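Local coordinates for protein CaaX farnesyltransferase alpha subunit Ram2 (Aspergillus fumigatus, PDB 4L9P) that forms the alpha subunit of a heterodimeric protein prenyltransferase and, as in its family, probably takes part in farnesylating proteins that end in a CaaX motif, at residues R72-T77 / I92-I97. The protein carries 1 engineered substitution. Sequence-based numbering, arbitrary orientation.
Sequences RALRLT and IYRAKI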
loop_
_atom_site.group_PDB
_atom_site.type_symbol
_atom_site.label_atom_id
_atom_site.label_comp_id
_atom_site.label_asym_id
_atom_site.label_seq_id
_atom_site.Cartn_x
_atom_site.Cartn_y
_atom_site.Cartn_z
ATOM N N ARG A 72 32.665 6.448 -18.946
ATOM C CA ARG A 72 32.949 7.015 -17.637
ATOM C C ARG A 72 31.643 7.245 -16.864
ATOM O O ARG A 72 31.599 7.004 -15.660
ATOM C CB ARG A 72 33.824 8.299 -17.694
ATOM C CG ARG A 72 33.157 9.504 -18.321
ATOM C CD ARG A 72 34.100 10.759 -18.258
ATOM N NE ARG A 72 33.375 11.859 -18.847
ATOM C CZ ARG A 72 33.940 12.988 -19.205
ATOM N NH1 ARG A 72 35.255 13.139 -18.986
ATOM N NH2 ARG A 72 33.198 13.934 -19.753
ATOM N N ALA A 73 30.622 7.748 -17.544
ATOM C CA ALA A 73 29.332 7.987 -16.880
ATOM C C ALA A 73 28.747 6.677 -16.410
ATOM O O ALA A 73 28.161 6.619 -15.301
ATOM C CB ALA A 73 28.377 8.705 -17.846
ATOM N N LEU A 74 28.888 5.628 -17.207
ATOM C CA LEU A 74 28.384 4.323 -16.788
ATOM C C LEU A 74 29.081 3.847 -15.497
ATOM O O LEU A 74 28.429 3.421 -14.536
ATOM C CB LEU A 74 28.492 3.306 -17.941
ATOM C CG LEU A 74 27.944 1.891 -17.652
ATOM C CD1 LEU A 74 26.403 1.940 -17.416
ATOM C CD2 LEU A 74 28.308 0.961 -18.829
ATOM N N ARG A 75 30.396 3.941 -15.423
ATOM C CA ARG A 75 31.164 3.591 -14.217
ATOM C C ARG A 75 30.750 4.469 -13.022
ATOM O O ARG A 75 30.544 3.967 -11.906
ATOM C CB ARG A 75 32.664 3.785 -14.464
ATOM C CG ARG A 75 33.275 2.758 -15.390
ATOM C CD ARG A 75 34.844 2.785 -15.322
ATOM N NE ARG A 75 35.429 4.136 -15.381
ATOM C CZ ARG A 75 35.750 4.792 -16.501
ATOM N NH1 ARG A 75 35.586 4.225 -17.702
ATOM N NH2 ARG A 75 36.270 6.017 -16.408
ATOM N N LEU A 76 30.457 5.733 -13.288
ATOM C CA LEU A 76 30.014 6.641 -12.228
ATOM C C LEU A 76 28.664 6.150 -11.645
ATOM O O LEU A 76 28.445 6.160 -10.426
ATOM C CB LEU A 76 29.819 8.044 -12.822
ATOM C CG LEU A 76 29.215 9.081 -11.861
ATOM C CD1 LEU A 76 30.003 9.246 -10.547
ATOM C CD2 LEU A 76 29.041 10.430 -12.547
ATOM N N THR A 77 27.751 5.773 -12.521
ATOM C CA THR A 77 26.469 5.258 -11.993
ATOM C C THR A 77 26.669 4.002 -11.136
ATOM O O THR A 77 25.979 3.859 -10.127
ATOM C CB THR A 77 25.444 4.951 -13.102
ATOM O OG1 THR A 77 25.834 3.826 -13.934
ATOM C CG2 THR A 77 25.080 6.194 -13.923
ATOM N N ILE A 92 17.830 5.072 -13.532
ATOM C CA ILE A 92 17.221 5.415 -14.806
ATOM C C ILE A 92 18.262 5.963 -15.792
ATOM O O ILE A 92 18.255 5.593 -16.983
ATOM C CB ILE A 92 16.105 6.456 -14.584
ATOM C CG1 ILE A 92 14.992 5.762 -13.767
ATOM C CG2 ILE A 92 15.572 7.038 -15.915
ATOM C CD1 ILE A 92 14.170 6.681 -13.095
ATOM N N TYR A 93 19.191 6.794 -15.300
ATOM C CA TYR A 93 20.248 7.308 -16.164
ATOM C C TYR A 93 21.170 6.143 -16.619
ATOM O O TYR A 93 21.549 6.075 -17.788
ATOM C CB TYR A 93 21.009 8.366 -15.383
ATOM C CG TYR A 93 22.150 8.986 -16.129
ATOM C CD1 TYR A 93 21.979 9.524 -17.350
ATOM C CD2 TYR A 93 23.424 9.013 -15.539
ATOM C CE1 TYR A 93 23.113 10.126 -18.056
ATOM C CE2 TYR A 93 24.508 9.579 -16.160
ATOM C CZ TYR A 93 24.356 10.140 -17.421
ATOM O OH TYR A 93 25.499 10.687 -18.005
ATOM N N ARG A 94 21.494 5.206 -15.733
ATOM C CA ARG A 94 22.278 4.034 -16.119
ATOM C C ARG A 94 21.629 3.294 -17.273
ATOM O O ARG A 94 22.315 2.935 -18.222
ATOM C CB ARG A 94 22.496 3.099 -14.897
ATOM C CG ARG A 94 23.281 1.861 -15.234
ATOM C CD ARG A 94 23.559 1.007 -13.974
ATOM N NE ARG A 94 24.399 -0.142 -14.326
ATOM C CZ ARG A 94 25.720 -0.140 -14.234
ATOM N NH1 ARG A 94 26.344 0.962 -13.838
ATOM N NH2 ARG A 94 26.398 -1.244 -14.573
ATOM N N ALA A 95 20.306 3.039 -17.194
ATOM C CA ALA A 95 19.702 2.303 -18.266
ATOM C C ALA A 95 19.784 3.072 -19.593
ATOM O O ALA A 95 19.995 2.459 -20.649
ATOM C CB ALA A 95 18.216 1.990 -17.941
ATOM N N LYS A 96 19.599 4.388 -19.537
ATOM C CA LYS A 96 19.768 5.197 -20.776
ATOM C C LYS A 96 21.144 4.975 -21.379
ATOM O O LYS A 96 21.249 4.752 -22.597
ATOM C CB LYS A 96 19.611 6.671 -20.464
ATOM C CG LYS A 96 18.200 7.099 -20.164
ATOM C CD LYS A 96 18.234 8.635 -19.933
ATOM C CE LYS A 96 16.855 9.219 -19.713
ATOM N NZ LYS A 96 17.014 10.709 -19.616
ATOM N N ILE A 97 22.186 4.999 -20.551
ATOM C CA ILE A 97 23.559 4.839 -21.072
ATOM C C ILE A 97 23.741 3.439 -21.668
ATOM O O ILE A 97 24.279 3.288 -22.753
ATOM C CB ILE A 97 24.600 5.016 -19.961
ATOM C CG1 ILE A 97 24.522 6.425 -19.361
ATOM C CG2 ILE A 97 26.012 4.728 -20.534
ATOM C CD1 ILE A 97 25.268 6.586 -18.039
#
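Leu74 CD1 lies over one face of the Arg94 guanidinium, 3.7 Å from NH1 and offset toward the rim, while Thr77 OG1 sits at its edge, slightly out of the plane. The Tyr93 ring carries Ile97 CD1 of its own helix above one face; Ala73 CB and Thr77 CG2 approach this ring obliquely, the latter 3.6 Å from Tyr93 CD2. Ile97 reaches across the interface, its CD1 3.8 Å from Ala73 CB and its CG2 packed on Leu74 CB. Arg94 runs extended from CG to NE, and a turn at the last torsion (chi4 93°) brings NH1 back toward Thr77. There NH1 donates to Thr77 OG1 at 2.9 Å, in a bond bent to 140° at the hydrogen. That hydroxyl stands between its own backbone N and carbonyl carbon (chi1 68°), from where it donates to Leu74 O at 2.7 Å, one turn earlier. Segments 72-77 and 92-97 run roughly antiparallel, their axes approaching to 9.5 Å; they belong to helices 71-83 and 88-100, a helical hairpin within one prenyltransferase alpha-subunit repeat. Helix 51-65 packs against Tyr93, whose OH bonds to Glu68 O, and Arg94 forms a salt bridge through NH2 with Glu108 and a cation-pi contact with Trp111. The Thr77 hydroxyl thus accepts from the guanidinium and donates to a helix carbonyl; the buried charge, which Glu108 would help to balance, probably polarises that hydroxyl and strengthens its bond to Leu74 O.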